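Local coordinates for ParM protein (Staphylococcus aureus, PDB 3JS6) that forms dynamic actin-like filaments and probably uses them to segregate plasmid DNA, at residues Ile27-Arg33 with Glu62-Asn68; Asn39-Gly43 with Asp71-Asn75; Val160-Thr166 with Ser325-Tyr330; Thr166-Asn171 with Ile294-Gly298. All blocks are in the same frame, centred on the assembly; numbering follows the deposited sequence.

Overall arrangement
All four contacts belong to one actin-like chain. Contacts 1 and 2 come first in sequence, with alternating segments, and lie in the N-terminal part; their centres are 13 Å apart and they touch through the R30-D71 salt bridge. Contacts 3 and 4, centres 8 Å apart, follow. They share T166 and helix 162-169, and the segments of contact 4 fall between those of contact 3. R328 and S325 of contact 3 reach D169 on the same helix. Contact 3 crosses this helix with helix 325-342, and contact 4 sets it against the five-stranded C-terminal sheet. Helix 162-169 thus joins the two halves at this point; the centres of contacts 1 and 4 are about 29 Å apart.

Contact 1: Ile27-Arg33 with Glu62-Asn68; sequences IPSRIGR and EVLLFGN
G32 and L65 form an antiparallel hydrogen-bonded pair, joining strand 23-33 to strand 64-66 in the large mixed sheet of the N-terminal actin-like half. G32 N gives a nearly straight bond to a lone pair of L65 O at 2.8 Å, while L65 N meets G32 O from well above the carbonyl plane at 2.9 Å. R33 and L64 follow as a non-hydrogen-bonded pair. The strands run 142° apart, and towards I27 the direct ladder gives way to a water that donates to R30 O and accepts from G67 N. Beside this water the F66 ring turns back across the gap, its CG anti to the backbone N (chi1 -177°). Its edge meets R30 O in plane, with CD1 3.4 Å from that oxygen, and I27 CG2 makes an off-centre CH-pi contact at 4.2 Å from the ring centroid. Helix 90-104 backs this cluster through L102 on I27 and L95 on F66. I31 CD1 packs on L64 CD2. At the far end the extended R33 lays its guanidinium over E62, whose CA stands above the plane, and the long salt bridge R33 NH1-E62 OE1 has its two planes almost perpendicular. N68 ND2 bonds D50 and, weakly, V26 O, while N68 OD1 rests 3.4 Å from P28 CD.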
loop_
_atom_site.group_PDB
_atom_site.type_symbol
_atom_site.label_atom_id
_atom_site.label_comp_id
_atom_site.label_asym_id
_atom_site.label_seq_id
_atom_site.Cartn_x
_atom_site.Cartn_y
_atom_site.Cartn_z
ATOM N N ILE A 27 7.800 -2.444 3.865
ATOM C CA ILE A 27 8.313 -3.722 4.358
ATOM C C ILE A 27 7.360 -4.819 3.944
ATOM O O ILE A 27 6.136 -4.604 3.923
ATOM C CB ILE A 27 8.365 -3.657 5.924
ATOM C CG1 ILE A 27 9.320 -2.527 6.345
ATOM C CG2 ILE A 27 8.774 -5.014 6.536
ATOM C CD1 ILE A 27 9.201 -2.098 7.811
ATOM N N PRO A 28 7.896 -6.012 3.608
ATOM C CA PRO A 28 7.053 -7.138 3.205
ATOM C C PRO A 28 6.057 -7.476 4.304
ATOM O O PRO A 28 6.370 -7.390 5.482
ATOM C CB PRO A 28 8.060 -8.269 2.991
ATOM C CG PRO A 28 9.280 -7.542 2.501
ATOM C CD PRO A 28 9.328 -6.336 3.437
ATOM N N SER A 29 4.851 -7.866 3.908
ATOM C CA SER A 29 3.808 -8.212 4.862
ATOM C C SER A 29 4.092 -9.603 5.448
ATOM O O SER A 29 3.404 -10.565 5.143
ATOM C CB SER A 29 2.453 -8.171 4.141
ATOM O OG SER A 29 1.404 -8.591 4.984
ATOM N N ARG A 30 5.131 -9.682 6.277
ATOM C CA ARG A 30 5.588 -10.920 6.914
ATOM C C ARG A 30 5.916 -10.560 8.342
ATOM O O ARG A 30 6.320 -9.446 8.622
ATOM C CB ARG A 30 6.897 -11.438 6.273
ATOM C CG ARG A 30 6.776 -11.989 4.865
ATOM C CD ARG A 30 8.160 -12.258 4.249
ATOM N NE ARG A 30 8.941 -13.264 4.976
ATOM C CZ ARG A 30 8.614 -14.551 5.056
ATOM N NH1 ARG A 30 7.508 -14.995 4.466
ATOM N NH2 ARG A 30 9.408 -15.400 5.692
ATOM N N ILE A 31 5.762 -11.505 9.249
ATOM C CA ILE A 31 6.066 -11.238 10.642
ATOM C C ILE A 31 6.729 -12.470 11.262
ATOM O O ILE A 31 6.514 -13.591 10.807
ATOM C CB ILE A 31 4.772 -10.861 11.399
ATOM C CG1 ILE A 31 5.110 -10.238 12.745
ATOM C CG2 ILE A 31 3.878 -12.087 11.573
ATOM C CD1 ILE A 31 3.927 -9.521 13.372
ATOM N N GLY A 32 7.556 -12.252 12.273
ATOM C CA GLY A 32 8.218 -13.355 12.946
ATOM C C GLY A 32 8.120 -13.209 14.457
ATOM O O GLY A 32 7.389 -12.353 14.990
ATOM N N ARG A 33 8.881 -14.030 15.164
ATOM C CA ARG A 33 8.870 -13.995 16.613
ATOM C C ARG A 33 10.216 -14.469 17.071
ATOM O O ARG A 33 10.760 -15.420 16.504
ATOM C CB ARG A 33 7.785 -14.935 17.154
ATOM C CG ARG A 33 7.913 -15.174 18.635
ATOM C CD ARG A 33 6.688 -15.868 19.211
ATOM N NE ARG A 33 6.962 -16.356 20.561
ATOM C CZ ARG A 33 6.032 -16.795 21.397
ATOM N NH1 ARG A 33 4.758 -16.803 21.027
ATOM N NH2 ARG A 33 6.379 -17.232 22.596
ATOM N N GLU A 62 5.903 -12.773 24.108
ATOM C CA GLU A 62 5.898 -12.720 22.658
ATOM C C GLU A 62 6.620 -11.509 22.118
ATOM O O GLU A 62 6.087 -10.400 22.104
ATOM C CB GLU A 62 4.472 -12.711 22.113
ATOM C CG GLU A 62 4.430 -12.754 20.590
ATOM C CD GLU A 62 3.033 -12.916 20.038
ATOM O OE1 GLU A 62 2.718 -14.013 19.515
ATOM O OE2 GLU A 62 2.248 -11.953 20.129
ATOM N N VAL A 63 7.837 -11.719 21.655
ATOM C CA VAL A 63 8.596 -10.610 21.093
ATOM C C VAL A 63 8.425 -10.740 19.586
ATOM O O VAL A 63 9.007 -11.629 18.969
ATOM C CB VAL A 63 10.074 -10.707 21.491
ATOM C CG1 VAL A 63 10.848 -9.523 20.936
ATOM C CG2 VAL A 63 10.184 -10.748 23.002
ATOM N N LEU A 64 7.594 -9.878 19.004
ATOM C CA LEU A 64 7.332 -9.925 17.565
ATOM C C LEU A 64 8.524 -9.360 16.773
ATOM O O LEU A 64 9.213 -8.471 17.252
ATOM C CB LEU A 64 6.059 -9.129 17.251
ATOM C CG LEU A 64 4.716 -9.663 17.799
ATOM C CD1 LEU A 64 3.593 -8.627 17.555
ATOM C CD2 LEU A 64 4.376 -10.959 17.097
ATOM N N LEU A 65 8.741 -9.873 15.562
ATOM C CA LEU A 65 9.840 -9.426 14.697
ATOM C C LEU A 65 9.256 -8.908 13.394
ATOM O O LEU A 65 8.485 -9.612 12.717
ATOM C CB LEU A 65 10.795 -10.594 14.414
ATOM C CG LEU A 65 11.563 -11.016 15.665
ATOM C CD1 LEU A 65 12.338 -12.307 15.396
ATOM C CD2 LEU A 65 12.512 -9.852 16.063
ATOM N N PHE A 66 9.640 -7.692 13.027
ATOM C CA PHE A 66 9.109 -7.056 11.822
ATOM C C PHE A 66 10.144 -6.125 11.209
ATOM O O PHE A 66 10.770 -5.331 11.916
ATOM C CB PHE A 66 7.851 -6.265 12.210
ATOM C CG PHE A 66 7.147 -5.601 11.059
ATOM C CD1 PHE A 66 6.690 -6.339 9.975
ATOM C CD2 PHE A 66 6.921 -4.227 11.075
ATOM C CE1 PHE A 66 6.013 -5.709 8.915
ATOM C CE2 PHE A 66 6.248 -3.597 10.027
ATOM C CZ PHE A 66 5.795 -4.348 8.945
ATOM N N GLY A 67 10.316 -6.221 9.894
ATOM C CA GLY A 67 11.288 -5.382 9.206
ATOM C C GLY A 67 11.794 -6.018 7.918
ATOM O O GLY A 67 11.604 -7.219 7.671
ATOM N N ASN A 68 12.437 -5.207 7.087
ATOM C CA ASN A 68 12.975 -5.679 5.814
ATOM C C ASN A 68 13.969 -6.827 5.945
ATOM O O ASN A 68 14.055 -7.678 5.057
ATOM C CB ASN A 68 13.649 -4.521 5.086
ATOM C CG ASN A 68 12.650 -3.580 4.483
ATOM O OD1 ASN A 68 11.836 -3.995 3.672
ATOM N ND2 ASN A 68 12.698 -2.307 4.875
HETATM O O HOH W 1 8.735 -8.226 8.217
#

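Contact 2: Asn39-Gly43 with Asp71-Asn75; sequences NQLKG and DKTTN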
loop_
_atom_site.group_PDB
_atom_site.type_symbol
_atom_site.label_atom_id
_atom_site.label_comp_id
_atom_site.label_asym_id
_atom_site.label_seq_id
_atom_site.Cartn_x
_atom_site.Cartn_y
_atom_site.Cartn_z
ATOM N N ASN A 39 19.437 -20.167 16.741
ATOM C CA ASN A 39 19.945 -20.607 15.465
ATOM C C ASN A 39 21.465 -20.601 15.497
ATOM O O ASN A 39 22.074 -20.269 16.516
ATOM C CB ASN A 39 19.405 -19.662 14.398
ATOM C CG ASN A 39 17.939 -19.327 14.623
ATOM O OD1 ASN A 39 17.068 -20.190 14.486
ATOM N ND2 ASN A 39 17.660 -18.078 14.992
ATOM N N GLN A 40 22.076 -20.973 14.383
ATOM C CA GLN A 40 23.522 -20.995 14.308
ATOM C C GLN A 40 24.050 -19.577 14.119
ATOM O O GLN A 40 24.908 -19.149 14.877
ATOM C CB GLN A 40 23.979 -21.904 13.163
ATOM C CG GLN A 40 23.762 -23.401 13.421
ATOM C CD GLN A 40 24.185 -24.242 12.238
ATOM O OE1 GLN A 40 25.291 -24.092 11.719
ATOM N NE2 GLN A 40 23.300 -25.128 11.793
ATOM N N LEU A 41 23.547 -18.851 13.115
ATOM C CA LEU A 41 23.987 -17.473 12.870
ATOM C C LEU A 41 22.940 -16.363 13.049
ATOM O O LEU A 41 23.217 -15.321 13.642
ATOM C CB LEU A 41 24.534 -17.310 11.459
ATOM C CG LEU A 41 25.845 -17.927 10.988
ATOM C CD1 LEU A 41 26.226 -17.220 9.691
ATOM C CD2 LEU A 41 26.950 -17.757 12.027
ATOM N N LYS A 42 21.760 -16.578 12.495
ATOM C CA LYS A 42 20.693 -15.576 12.542
ATOM C C LYS A 42 20.427 -15.085 13.959
ATOM O O LYS A 42 20.095 -15.872 14.837
ATOM C CB LYS A 42 19.423 -16.165 11.935
ATOM C CG LYS A 42 19.588 -16.565 10.462
ATOM C CD LYS A 42 18.302 -17.154 9.934
ATOM C CE LYS A 42 18.291 -17.193 8.412
ATOM N NZ LYS A 42 16.926 -17.550 7.919
ATOM N N GLY A 43 20.607 -13.789 14.179
ATOM C CA GLY A 43 20.382 -13.227 15.505
ATOM C C GLY A 43 21.603 -13.337 16.408
ATOM O O GLY A 43 21.699 -12.648 17.431
ATOM N N ASP A 71 14.081 -12.100 7.704
ATOM C CA ASP A 71 14.623 -13.432 7.460
ATOM C C ASP A 71 16.123 -13.572 7.697
ATOM O O ASP A 71 16.657 -14.688 7.699
ATOM C CB ASP A 71 14.219 -13.894 6.050
ATOM C CG ASP A 71 12.699 -13.864 5.843
ATOM O OD1 ASP A 71 11.932 -14.153 6.801
ATOM O OD2 ASP A 71 12.264 -13.551 4.718
ATOM N N LYS A 72 16.796 -12.440 7.902
ATOM C CA LYS A 72 18.228 -12.454 8.205
ATOM C C LYS A 72 18.432 -12.602 9.712
ATOM O O LYS A 72 19.552 -12.869 10.188
ATOM C CB LYS A 72 18.902 -11.166 7.712
ATOM C CG LYS A 72 18.957 -11.084 6.195
ATOM C CD LYS A 72 19.729 -9.881 5.666
ATOM C CE LYS A 72 19.615 -9.845 4.142
ATOM N NZ LYS A 72 20.373 -8.725 3.519
ATOM N N THR A 73 17.356 -12.465 10.483
ATOM C CA THR A 73 17.512 -12.585 11.929
ATOM C C THR A 73 16.742 -13.733 12.558
ATOM O O THR A 73 16.959 -14.080 13.724
ATOM C CB THR A 73 17.141 -11.247 12.653
ATOM O OG1 THR A 73 17.781 -11.209 13.930
ATOM C CG2 THR A 73 15.642 -11.133 12.867
ATOM N N THR A 74 15.855 -14.352 11.796
ATOM C CA THR A 74 15.073 -15.434 12.349
ATOM C C THR A 74 14.629 -16.379 11.248
ATOM O O THR A 74 14.727 -16.067 10.060
ATOM C CB THR A 74 13.822 -14.863 13.083
ATOM O OG1 THR A 74 13.079 -15.923 13.703
ATOM C CG2 THR A 74 12.914 -14.143 12.081
ATOM N N ASN A 75 14.111 -17.514 11.654
ATOM C CA ASN A 75 13.648 -18.464 10.716
ATOM C C ASN A 75 12.132 -18.511 10.876
ATOM O O ASN A 75 11.434 -19.160 10.110
ATOM C CB ASN A 75 14.306 -19.836 10.954
ATOM C CG ASN A 75 15.742 -19.844 10.484
ATOM O OD1 ASN A 75 16.002 -19.732 9.288
ATOM N ND2 ASN A 75 16.671 -19.968 11.428
HETATM O O HOH W 2 14.469 -18.695 14.415
HETATM O O HOH W 3 21.686 -12.081 11.973
#
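The ammonium of K42 is gripped by three oxygens of the 71-75 segment: NZ lies 2.7 Å from N75 OD1, 2.9 Å from D71 O and, as a weak bond, 3.4 Å from T74 O. An extended side chain carries it there, with CG anti to the carbonyl carbon (chi1 -61°), and runs past T73 C and K72 O. It meets D71 O in the carbonyl plane, but N75 OD1 from well above the amide plane. D71 and T74 bracket the end of the weakly bonded helix 70-73, so the lysine is received by backbone carbonyls there. The two asparagine side chains slide past each other in opposite directions, their amide planes nearly perpendicular, and N75 ND2 gives N39 OD1 a weak bond of 3.1 Å. N39 ND2 turns back to K42 O within its own loop, in an almost straight bond of 3.3 Å. Two waters extend the join: one donates to N39 OD1 and accepts from N75 N, the other accepts from G43 N and donates to K72 O. The D71 carboxylate is engaged elsewhere, with R30. This is a polar latch at the surface, tying the loop after strand 23-33 to the helix end. Three oxygens around one amine would probably favour its charged form, and the clustered carbonyls would probably be steadied by that charge.

Contact 3: Val160-Thr166 with Ser325-Tyr330; sequences VAQPMGT and SNVRGY
Both Y330 and N326 hold CG anti to their carbonyl carbons (chi1 -57° and -82°), and these torsions carry ring and amide off helix 325-342 onto helix 162-169. The crossing lies in the middle of the actin-like fold, where the chain passes between its two halves, as in actin itself. The helix segments cross nearly at right angles, at 84°, with axes only 7.2 Å apart. Glycines make this closeness possible: G165 and G329 bring their CA atoms within 4.1 Å, and G329 CA offers a nearly straight CA-H...O contact to G165 O at 3.2 Å. The Y330 ring lies obliquely beside G165 CA and V160 CG2, its CE2 3.6 Å from the first. Its hydroxyl reaches the start of the helix, with OH 3.4 Å from Q162 CA. V160 itself is the last but one residue of strand 148-161, hydrogen-bonded to T118 and M120 of the neighbouring strand, so one tyrosine touches both the end of the strand and the helix that follows it. The N326 amide is set between Q162 and T166. There ND2 comes 2.9 Å from Q162 O, though at an angle too poor for a hydrogen bond, and its still shorter approach to T166 is doubtful. D10 of strand 4-11 flanks both N326 and Y330. S325 OG and R328 NH2 meet at the D169 carboxylate farther along helix 162-169, and N326 O stands 3.2 Å above the rim of the Y330 ring.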
loop_
_atom_site.group_PDB
_atom_site.type_symbol
_atom_site.label_atom_id
_atom_site.label_comp_id
_atom_site.label_asym_id
_atom_site.label_seq_id
_atom_site.Cartn_x
_atom_site.Cartn_y
_atom_site.Cartn_z
ATOM N N VAL A 160 -10.768 4.741 3.733
ATOM C CA VAL A 160 -11.430 4.890 2.444
ATOM C C VAL A 160 -11.103 3.706 1.539
ATOM O O VAL A 160 -10.347 2.811 1.931
ATOM C CB VAL A 160 -11.010 6.195 1.727
ATOM C CG1 VAL A 160 -11.417 7.393 2.576
ATOM C CG2 VAL A 160 -9.522 6.194 1.439
ATOM N N ALA A 161 -11.689 3.687 0.345
ATOM C CA ALA A 161 -11.389 2.623 -0.629
ATOM C C ALA A 161 -9.956 2.869 -1.113
ATOM O O ALA A 161 -9.570 4.011 -1.362
ATOM C CB ALA A 161 -12.368 2.689 -1.807
ATOM N N GLN A 162 -9.168 1.816 -1.277
ATOM C CA GLN A 162 -7.764 1.981 -1.664
ATOM C C GLN A 162 -7.448 2.857 -2.868
ATOM O O GLN A 162 -6.517 3.675 -2.814
ATOM C CB GLN A 162 -7.106 0.618 -1.855
ATOM C CG GLN A 162 -7.504 -0.369 -0.806
ATOM C CD GLN A 162 -6.588 -1.565 -0.770
ATOM O OE1 GLN A 162 -6.237 -2.135 -1.815
ATOM N NE2 GLN A 162 -6.194 -1.961 0.434
ATOM N N PRO A 163 -8.193 2.689 -3.979
ATOM C CA PRO A 163 -7.910 3.521 -5.155
ATOM C C PRO A 163 -8.085 5.002 -4.846
ATOM O O PRO A 163 -7.527 5.842 -5.545
ATOM C CB PRO A 163 -8.931 3.034 -6.199
ATOM C CG PRO A 163 -9.206 1.616 -5.784
ATOM C CD PRO A 163 -9.267 1.718 -4.262
HETATM N N MSE A 164 -8.866 5.320 -3.810
HETATM C CA MSE A 164 -9.097 6.727 -3.455
HETATM C C MSE A 164 -7.833 7.408 -2.929
HETATM O O MSE A 164 -7.641 8.612 -3.116
HETATM C CB MSE A 164 -10.200 6.861 -2.402
HETATM C CG MSE A 164 -11.400 7.692 -2.843
HETATM SE SE MSE A 164 -11.002 9.419 -3.699
HETATM C CE MSE A 164 -12.839 9.884 -4.149
ATOM N N GLY A 165 -6.983 6.641 -2.253
ATOM C CA GLY A 165 -5.760 7.213 -1.733
ATOM C C GLY A 165 -4.924 7.700 -2.894
ATOM O O GLY A 165 -4.354 8.781 -2.865
ATOM N N THR A 166 -4.864 6.878 -3.930
ATOM C CA THR A 166 -4.113 7.195 -5.132
ATOM C C THR A 166 -4.683 8.445 -5.808
ATOM O O THR A 166 -3.950 9.360 -6.132
ATOM C CB THR A 166 -4.139 5.979 -6.090
ATOM O OG1 THR A 166 -3.462 4.882 -5.458
ATOM C CG2 THR A 166 -3.441 6.293 -7.402
ATOM N N SER A 325 1.955 6.251 -3.095
ATOM C CA SER A 325 0.794 7.041 -3.524
ATOM C C SER A 325 -0.412 6.919 -2.606
ATOM O O SER A 325 -1.005 7.932 -2.235
ATOM C CB SER A 325 0.354 6.663 -4.947
ATOM O OG SER A 325 1.040 7.431 -5.917
ATOM N N ASN A 326 -0.796 5.688 -2.266
ATOM C CA ASN A 326 -1.948 5.484 -1.380
ATOM C C ASN A 326 -1.721 6.192 -0.043
ATOM O O ASN A 326 -2.571 6.958 0.417
ATOM C CB ASN A 326 -2.179 3.987 -1.111
ATOM C CG ASN A 326 -2.956 3.285 -2.243
ATOM O OD1 ASN A 326 -2.921 2.059 -2.370
ATOM N ND2 ASN A 326 -3.661 4.056 -3.041
ATOM N N VAL A 327 -0.566 5.941 0.577
ATOM C CA VAL A 327 -0.271 6.557 1.861
ATOM C C VAL A 327 -0.264 8.088 1.807
ATOM O O VAL A 327 -0.744 8.732 2.735
ATOM C CB VAL A 327 1.067 6.013 2.404
ATOM C CG1 VAL A 327 1.624 6.929 3.452
ATOM C CG2 VAL A 327 0.832 4.636 3.006
ATOM N N ARG A 328 0.291 8.675 0.747
ATOM C CA ARG A 328 0.307 10.131 0.639
ATOM C C ARG A 328 -1.126 10.614 0.522
ATOM O O ARG A 328 -1.444 11.693 0.996
ATOM C CB ARG A 328 1.107 10.626 -0.588
ATOM C CG ARG A 328 2.650 10.378 -0.514
ATOM C CD ARG A 328 3.406 11.084 -1.651
ATOM N NE ARG A 328 3.037 10.607 -2.980
ATOM C CZ ARG A 328 3.625 9.636 -3.671
ATOM N NH1 ARG A 328 4.669 8.977 -3.196
ATOM N NH2 ARG A 328 3.137 9.309 -4.853
ATOM N N GLY A 329 -1.993 9.823 -0.110
ATOM C CA GLY A 329 -3.382 10.235 -0.236
ATOM C C GLY A 329 -4.104 10.126 1.098
ATOM O O GLY A 329 -4.853 11.033 1.484
ATOM N N TYR A 330 -3.899 9.018 1.804
ATOM C CA TYR A 330 -4.543 8.813 3.106
ATOM C C TYR A 330 -4.061 9.885 4.084
ATOM O O TYR A 330 -4.834 10.368 4.913
ATOM C CB TYR A 330 -4.195 7.441 3.712
ATOM C CG TYR A 330 -4.538 6.232 2.863
ATOM C CD1 TYR A 330 -3.849 5.028 3.045
ATOM C CD2 TYR A 330 -5.556 6.280 1.903
ATOM C CE1 TYR A 330 -4.155 3.886 2.303
ATOM C CE2 TYR A 330 -5.876 5.139 1.146
ATOM C CZ TYR A 330 -5.169 3.948 1.357
ATOM O OH TYR A 330 -5.471 2.809 0.640
#

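Contact 4: Thr166-Asn171 with Ile294-Gly298; sequences TLLDLN and IIVTG
I295 receives three side chains of the helix end 166-171 on CG1, CG2 and CD1. Its CG2 meets T166 CG2 at 3.6 Å, its CD1 meets L167 CD2 at 3.7 Å, and its CG1 meets L170 CD1 at 3.7 Å. This is helix-on-sheet packing in the C-terminal half of the actin-like fold, where strand 293-297 lies between strands 185-191 and 316-317. I295 and T297 project toward helix 162-169, while V296 turns to helix 301-311 on the other face. I295 keeps CG2 anti to the backbone N (chi1 -73°), which puts that methyl between T166 and L170. The side chains of T166 and L170 run past that of I295 in the opposite direction, whereas L167 comes in obliquely. A water joins the neighbouring hydroxyls, 2.8 Å from T166 OG1 and 2.7 Å from T297 OG1, as a polar bridge beside the apolar patch. In the next shell V188 backs L167, and E317 and A319 lie against L170. L170 is the first residue to leave helical angles. Beyond it, N171 folds back onto the last turn, its ND2 bonded to L167 O at 2.9 Å and 160°, with that oxygen close to its amide plane.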
loop_
_atom_site.group_PDB
_atom_site.type_symbol
_atom_site.label_atom_id
_atom_site.label_comp_id
_atom_site.label_asym_id
_atom_site.label_seq_id
_atom_site.Cartn_x
_atom_site.Cartn_y
_atom_site.Cartn_z
ATOM N N THR A 166 -4.864 6.878 -3.930
ATOM C CA THR A 166 -4.113 7.195 -5.132
ATOM C C THR A 166 -4.683 8.445 -5.808
ATOM O O THR A 166 -3.950 9.360 -6.132
ATOM C CB THR A 166 -4.139 5.979 -6.090
ATOM O OG1 THR A 166 -3.462 4.882 -5.458
ATOM C CG2 THR A 166 -3.441 6.293 -7.402
ATOM N N LEU A 167 -5.994 8.480 -6.027
ATOM C CA LEU A 167 -6.607 9.660 -6.641
ATOM C C LEU A 167 -6.306 10.945 -5.850
ATOM O O LEU A 167 -6.014 12.000 -6.429
ATOM C CB LEU A 167 -8.124 9.464 -6.740
ATOM C CG LEU A 167 -8.553 8.607 -7.921
ATOM C CD1 LEU A 167 -10.028 8.273 -7.829
ATOM C CD2 LEU A 167 -8.249 9.345 -9.199
ATOM N N LEU A 168 -6.405 10.846 -4.528
ATOM C CA LEU A 168 -6.175 11.977 -3.632
ATOM C C LEU A 168 -4.731 12.477 -3.623
ATOM O O LEU A 168 -4.478 13.660 -3.375
ATOM C CB LEU A 168 -6.604 11.603 -2.213
ATOM C CG LEU A 168 -8.119 11.433 -2.040
ATOM C CD1 LEU A 168 -8.407 10.968 -0.593
ATOM C CD2 LEU A 168 -8.839 12.740 -2.346
ATOM N N ASP A 169 -3.789 11.572 -3.875
ATOM C CA ASP A 169 -2.371 11.917 -3.933
ATOM C C ASP A 169 -2.223 12.963 -5.036
ATOM O O ASP A 169 -1.503 13.940 -4.875
ATOM C CB ASP A 169 -1.562 10.639 -4.281
ATOM C CG ASP A 169 -0.053 10.885 -4.502
ATOM O OD1 ASP A 169 0.579 11.714 -3.802
ATOM O OD2 ASP A 169 0.522 10.189 -5.377
ATOM N N LEU A 170 -2.936 12.763 -6.141
ATOM C CA LEU A 170 -2.837 13.646 -7.299
ATOM C C LEU A 170 -4.003 14.601 -7.525
ATOM O O LEU A 170 -4.069 15.257 -8.559
ATOM C CB LEU A 170 -2.658 12.806 -8.560
ATOM C CG LEU A 170 -1.469 11.835 -8.469
ATOM C CD1 LEU A 170 -1.379 11.011 -9.731
ATOM C CD2 LEU A 170 -0.186 12.621 -8.250
ATOM N N ASN A 171 -4.941 14.682 -6.596
ATOM C CA ASN A 171 -6.054 15.595 -6.850
ATOM C C ASN A 171 -6.476 16.388 -5.630
ATOM O O ASN A 171 -7.627 16.832 -5.534
ATOM C CB ASN A 171 -7.235 14.814 -7.419
ATOM C CG ASN A 171 -7.003 14.397 -8.850
ATOM O OD1 ASN A 171 -7.212 15.180 -9.776
ATOM N ND2 ASN A 171 -6.545 13.165 -9.039
ATOM N N ILE A 294 -6.146 9.299 -16.298
ATOM C CA ILE A 294 -5.996 7.911 -15.936
ATOM C C ILE A 294 -4.680 7.927 -15.193
ATOM O O ILE A 294 -3.629 8.270 -15.763
ATOM C CB ILE A 294 -5.883 7.002 -17.187
ATOM C CG1 ILE A 294 -7.209 6.996 -17.958
ATOM C CG2 ILE A 294 -5.475 5.624 -16.764
ATOM C CD1 ILE A 294 -7.112 6.351 -19.356
ATOM N N ILE A 295 -4.726 7.596 -13.911
ATOM C CA ILE A 295 -3.530 7.573 -13.088
ATOM C C ILE A 295 -2.980 6.161 -13.228
ATOM O O ILE A 295 -3.703 5.171 -13.031
ATOM C CB ILE A 295 -3.889 7.873 -11.601
ATOM C CG1 ILE A 295 -4.246 9.355 -11.424
ATOM C CG2 ILE A 295 -2.719 7.616 -10.707
ATOM C CD1 ILE A 295 -5.629 9.714 -11.721
ATOM N N VAL A 296 -1.710 6.069 -13.600
ATOM C CA VAL A 296 -1.063 4.774 -13.797
ATOM C C VAL A 296 -0.295 4.511 -12.537
ATOM O O VAL A 296 0.585 5.288 -12.189
ATOM C CB VAL A 296 -0.104 4.846 -14.992
ATOM C CG1 VAL A 296 0.498 3.480 -15.286
ATOM C CG2 VAL A 296 -0.869 5.389 -16.196
ATOM N N THR A 297 -0.619 3.424 -11.843
ATOM C CA THR A 297 0.055 3.116 -10.580
ATOM C C THR A 297 0.413 1.614 -10.489
ATOM O O THR A 297 0.224 0.869 -11.452
ATOM C CB THR A 297 -0.853 3.559 -9.392
ATOM O OG1 THR A 297 -0.101 3.567 -8.183
ATOM C CG2 THR A 297 -2.058 2.631 -9.240
ATOM N N GLY A 298 0.948 1.178 -9.355
ATOM C CA GLY A 298 1.316 -0.229 -9.220
ATOM C C GLY A 298 2.774 -0.478 -9.564
ATOM O O GLY A 298 3.429 0.371 -10.169
HETATM O O HOH W 4 -1.401 3.088 -5.817
#